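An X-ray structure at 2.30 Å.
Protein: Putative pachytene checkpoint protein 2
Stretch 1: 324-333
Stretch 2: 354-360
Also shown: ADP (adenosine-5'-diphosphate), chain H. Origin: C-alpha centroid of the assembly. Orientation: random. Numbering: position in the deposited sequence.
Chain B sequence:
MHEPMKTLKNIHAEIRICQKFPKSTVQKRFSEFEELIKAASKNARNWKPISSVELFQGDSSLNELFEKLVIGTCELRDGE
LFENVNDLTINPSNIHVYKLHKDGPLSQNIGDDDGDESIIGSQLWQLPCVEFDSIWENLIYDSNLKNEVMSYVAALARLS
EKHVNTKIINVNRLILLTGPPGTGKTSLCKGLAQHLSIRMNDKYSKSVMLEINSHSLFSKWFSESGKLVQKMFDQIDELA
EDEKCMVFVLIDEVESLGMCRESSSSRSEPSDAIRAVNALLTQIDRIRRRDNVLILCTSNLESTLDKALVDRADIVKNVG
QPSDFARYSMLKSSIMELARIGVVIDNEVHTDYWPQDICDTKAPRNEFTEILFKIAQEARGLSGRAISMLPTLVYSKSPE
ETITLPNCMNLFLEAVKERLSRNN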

# COMPACT_ATOMS: atom_id res chain seq x y z
N ASP B 324 4.50 -44.04 6.80
CA ASP B 324 5.49 -45.12 6.80
C ASP B 324 5.00 -46.36 6.05
O ASP B 324 5.77 -47.00 5.34
CB ASP B 324 5.86 -45.49 8.23
CG ASP B 324 6.59 -44.38 8.95
OD1 ASP B 324 6.24 -43.20 8.73
OD2 ASP B 324 7.51 -44.68 9.74
N PHE B 325 3.72 -46.69 6.21
CA PHE B 325 3.13 -47.82 5.49
C PHE B 325 3.06 -47.54 4.00
O PHE B 325 3.30 -48.43 3.18
CB PHE B 325 1.74 -48.13 6.04
CG PHE B 325 0.94 -49.06 5.17
CD1 PHE B 325 1.06 -50.43 5.29
CD2 PHE B 325 0.06 -48.56 4.22
CE1 PHE B 325 0.33 -51.28 4.49
CE2 PHE B 325 -0.68 -49.40 3.41
CZ PHE B 325 -0.54 -50.77 3.55
N ALA B 326 2.71 -46.31 3.64
CA ALA B 326 2.58 -45.94 2.24
C ALA B 326 3.94 -45.89 1.56
O ALA B 326 4.08 -46.28 0.40
CB ALA B 326 1.87 -44.60 2.11
N ARG B 327 4.95 -45.41 2.29
CA ARG B 327 6.31 -45.35 1.77
C ARG B 327 6.80 -46.74 1.39
O ARG B 327 7.39 -46.92 0.32
CB ARG B 327 7.26 -44.71 2.78
CG ARG B 327 7.27 -43.20 2.77
CD ARG B 327 8.13 -42.65 3.90
NE ARG B 327 7.43 -42.65 5.19
CZ ARG B 327 6.99 -41.56 5.79
NH1 ARG B 327 7.18 -40.37 5.24
NH2 ARG B 327 6.36 -41.65 6.96
N TYR B 328 6.56 -47.71 2.26
CA TYR B 328 6.94 -49.09 2.00
C TYR B 328 6.27 -49.59 0.72
O TYR B 328 6.91 -50.24 -0.11
CB TYR B 328 6.56 -50.00 3.18
CG TYR B 328 6.69 -51.48 2.89
CD1 TYR B 328 5.64 -52.19 2.30
CD2 TYR B 328 7.85 -52.17 3.20
CE1 TYR B 328 5.76 -53.53 2.02
CE2 TYR B 328 7.98 -53.52 2.92
CZ TYR B 328 6.93 -54.19 2.34
OH TYR B 328 7.04 -55.54 2.06
N SER B 329 4.98 -49.30 0.59
CA SER B 329 4.19 -49.75 -0.55
C SER B 329 4.78 -49.26 -1.86
O SER B 329 4.80 -49.99 -2.85
CB SER B 329 2.75 -49.27 -0.41
OG SER B 329 2.21 -49.64 0.85
N MET B 330 5.26 -48.02 -1.87
CA MET B 330 5.88 -47.45 -3.05
C MET B 330 7.21 -48.12 -3.35
O MET B 330 7.50 -48.46 -4.50
CB MET B 330 6.08 -45.94 -2.88
CG MET B 330 4.80 -45.17 -2.63
SD MET B 330 5.14 -43.42 -2.37
CE MET B 330 3.48 -42.80 -2.10
N LEU B 331 8.02 -48.30 -2.31
CA LEU B 331 9.32 -48.94 -2.45
C LEU B 331 9.18 -50.37 -2.95
O LEU B 331 9.95 -50.82 -3.79
CB LEU B 331 10.08 -48.91 -1.13
CG LEU B 331 10.46 -47.52 -0.60
CD1 LEU B 331 11.27 -47.64 0.67
CD2 LEU B 331 11.22 -46.75 -1.66
N LYS B 332 8.19 -51.09 -2.41
CA LYS B 332 7.94 -52.46 -2.82
C LYS B 332 7.50 -52.51 -4.28
O LYS B 332 7.93 -53.38 -5.04
CB LYS B 332 6.88 -53.11 -1.93
CG LYS B 332 6.65 -54.59 -2.20
CD LYS B 332 5.27 -54.84 -2.80
CE LYS B 332 5.06 -56.32 -3.10
NZ LYS B 332 3.71 -56.58 -3.68
N SER B 333 6.65 -51.56 -4.67
CA SER B 333 6.16 -51.48 -6.04
C SER B 333 7.28 -51.17 -7.02
O SER B 333 7.27 -51.64 -8.15
CB SER B 333 5.06 -50.42 -6.15
OG SER B 333 4.03 -50.68 -5.22
N TRP B 354 10.52 -63.11 -0.85
CA TRP B 354 10.48 -61.75 -1.39
C TRP B 354 9.52 -60.89 -0.56
O TRP B 354 8.55 -61.41 -0.00
CB TRP B 354 10.04 -61.76 -2.86
CG TRP B 354 11.15 -61.98 -3.86
CD1 TRP B 354 12.01 -63.04 -3.92
CD2 TRP B 354 11.48 -61.13 -4.96
NE1 TRP B 354 12.87 -62.89 -4.98
CE2 TRP B 354 12.57 -61.73 -5.64
CE3 TRP B 354 10.99 -59.91 -5.44
CZ2 TRP B 354 13.16 -61.15 -6.76
CZ3 TRP B 354 11.57 -59.35 -6.56
CH2 TRP B 354 12.65 -59.97 -7.21
N PRO B 355 9.80 -59.58 -0.48
CA PRO B 355 8.92 -58.67 0.27
C PRO B 355 7.48 -58.69 -0.26
O PRO B 355 7.26 -58.57 -1.46
CB PRO B 355 9.56 -57.29 0.05
CG PRO B 355 10.47 -57.46 -1.12
CD PRO B 355 10.96 -58.87 -1.04
N GLN B 356 6.53 -58.84 0.66
CA GLN B 356 5.12 -58.95 0.31
C GLN B 356 4.36 -57.71 0.76
O GLN B 356 4.95 -56.79 1.32
CB GLN B 356 4.51 -60.20 0.94
CG GLN B 356 5.37 -61.45 0.81
CD GLN B 356 5.37 -62.01 -0.59
OE1 GLN B 356 4.36 -61.93 -1.30
NE2 GLN B 356 6.49 -62.58 -1.01
N ASP B 357 3.06 -57.70 0.52
CA ASP B 357 2.21 -56.62 1.00
C ASP B 357 2.12 -56.67 2.52
O ASP B 357 1.86 -57.71 3.11
CB ASP B 357 0.81 -56.70 0.38
CG ASP B 357 0.83 -56.48 -1.12
OD1 ASP B 357 1.82 -55.89 -1.63
OD2 ASP B 357 -0.13 -56.89 -1.80
N ILE B 358 2.34 -55.52 3.15
CA ILE B 358 2.47 -55.43 4.60
C ILE B 358 1.17 -54.94 5.25
O ILE B 358 1.15 -54.57 6.42
CB ILE B 358 3.66 -54.50 4.97
CG1 ILE B 358 4.19 -54.79 6.38
CG2 ILE B 358 3.28 -53.03 4.79
CD1 ILE B 358 5.34 -53.90 6.77
N CYS B 359 0.08 -54.97 4.49
CA CYS B 359 -1.18 -54.39 4.93
C CYS B 359 -1.71 -55.01 6.22
O CYS B 359 -1.76 -56.24 6.36
CB CYS B 359 -2.24 -54.49 3.83
SG CYS B 359 -3.52 -53.21 3.89
N ASP B 360 -2.08 -54.14 7.16
CA ASP B 360 -2.79 -54.50 8.39
C ASP B 360 -1.98 -55.31 9.40
O ASP B 360 -2.52 -55.75 10.42
CB ASP B 360 -4.08 -55.26 8.06
CG ASP B 360 -4.80 -54.69 6.85
OD1 ASP B 360 -5.37 -53.58 6.97
OD2 ASP B 360 -4.81 -55.35 5.79
PB ADP H . 1.45 -32.92 -7.51
O1B ADP H . 1.36 -33.16 -6.03
O2B ADP H . 0.11 -32.84 -8.20
O3B ADP H . 2.41 -31.82 -7.90
PA ADP H . 1.77 -34.87 -9.53
O1A ADP H . 0.36 -35.39 -9.51
O2A ADP H . 2.19 -33.85 -10.57
O3A ADP H . 2.12 -34.28 -8.07
O5' ADP H . 2.74 -36.15 -9.70
C5' ADP H . 3.76 -36.45 -8.75
C4' ADP H . 4.50 -37.69 -9.22
O4' ADP H . 5.00 -38.41 -8.08
C3' ADP H . 3.59 -38.63 -9.99
O3' ADP H . 3.95 -38.65 -11.37
C2' ADP H . 3.79 -40.00 -9.37
O2' ADP H . 4.56 -40.82 -10.25
C1' ADP H . 4.56 -39.77 -8.08
N9 ADP H . 3.63 -39.94 -6.93
C8 ADP H . 3.25 -38.95 -6.10
N7 ADP H . 2.39 -39.41 -5.15
C5 ADP H . 2.22 -40.73 -5.37
C6 ADP H . 1.45 -41.82 -4.73
N6 ADP H . 0.68 -41.57 -3.64
N1 ADP H . 1.55 -43.05 -5.27
C2 ADP H . 2.31 -43.30 -6.35
N3 ADP H . 3.04 -42.36 -6.98
C4 ADP H . 3.04 -41.07 -6.54

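Residues 324-333 form a helix, and residues 354-360 run past it without regular helix or strand. The two segments bury 409 Å² between them, both sides summed. Three helix residues carry the contact from that side: Phe325, Tyr328 and Lys332. Their spacing of three and then four residues places them along one side of the helix. All three have chi1 in the t well. The loop is followed in the reverse direction: the CA of Lys332 lies 7.0 Å from the CA of Pro355, and the CA of Phe325 lies 7.7 Å from the CA of Ile358.

Tyr328 has the most surface covered, 81 Å². Its CA-to-CB bond points toward the loop, and its hydroxyl reaches the loop backbone. Tyr328 OH donates a hydrogen bond to Gln356 O, and the distance of 2.5 Å is short. The carbonyl oxygen lies at the ring edge, near the ring plane, as suits a phenol hydroxyl. Because the acceptor is a main-chain atom, the bond does not use the side chain of Gln356. That side chain starts away from the helix and bonds within its own segment, with Gln356 NE2 donating to Trp354 O at 2.6 Å. The tyrosine oxygen also packs against proline, with Tyr328 OH 3.7 Å from Pro355 CB.

Ile358 is the loop residue with the most covered surface, 69 Å². It points toward the helix and is buried. Its CG2 methyl touches two aromatic rings one helical turn apart. Ile358 CG2 lies 3.5 Å from Tyr328 CD1 and 3.4 Å from Phe325 CE1. Both approaches are oblique to the rings. This methyl joins the two aromatic residues in one apolar patch.

Phe325 has 68 Å² covered. Its CA-to-CB bond points sideways, but the end of the ring comes nearer the loop. Beyond Ile358 it meets Cys359, where Phe325 CE1 is 3.5 Å from Cys359 CA. The sulfur is close as well, with Cys359 SG 3.9 Å from Phe325 CZ. Cys359 SG sits 5.0 Å from the centroid formed by Phe325 CG, CD1, CD2, CE1, CE2 and CZ, 61° off the ring normal, so this sulfur-aromatic contact is also oblique.

Lys332 has 67 Å² covered and makes the charged contact. Its NZ donates a hydrogen bond to Asp357 OD1 at 2.9 Å, as part of a salt bridge. Asp357 starts away from the helix, but its carboxylate end comes nearer. The lysine has chi2 of -111°, between wells, while chi3 and chi4 are both t, so its outer part is extended. Along the way Lys332 CE passes 3.5 Å from Pro355 O. Asp357 is exposed, so this salt bridge involves a carboxylate at the surface, whereas Tyr328 and Ile358 are buried.

The contact thus combines one hydrogen bond to the loop backbone, one salt bridge and an apolar patch.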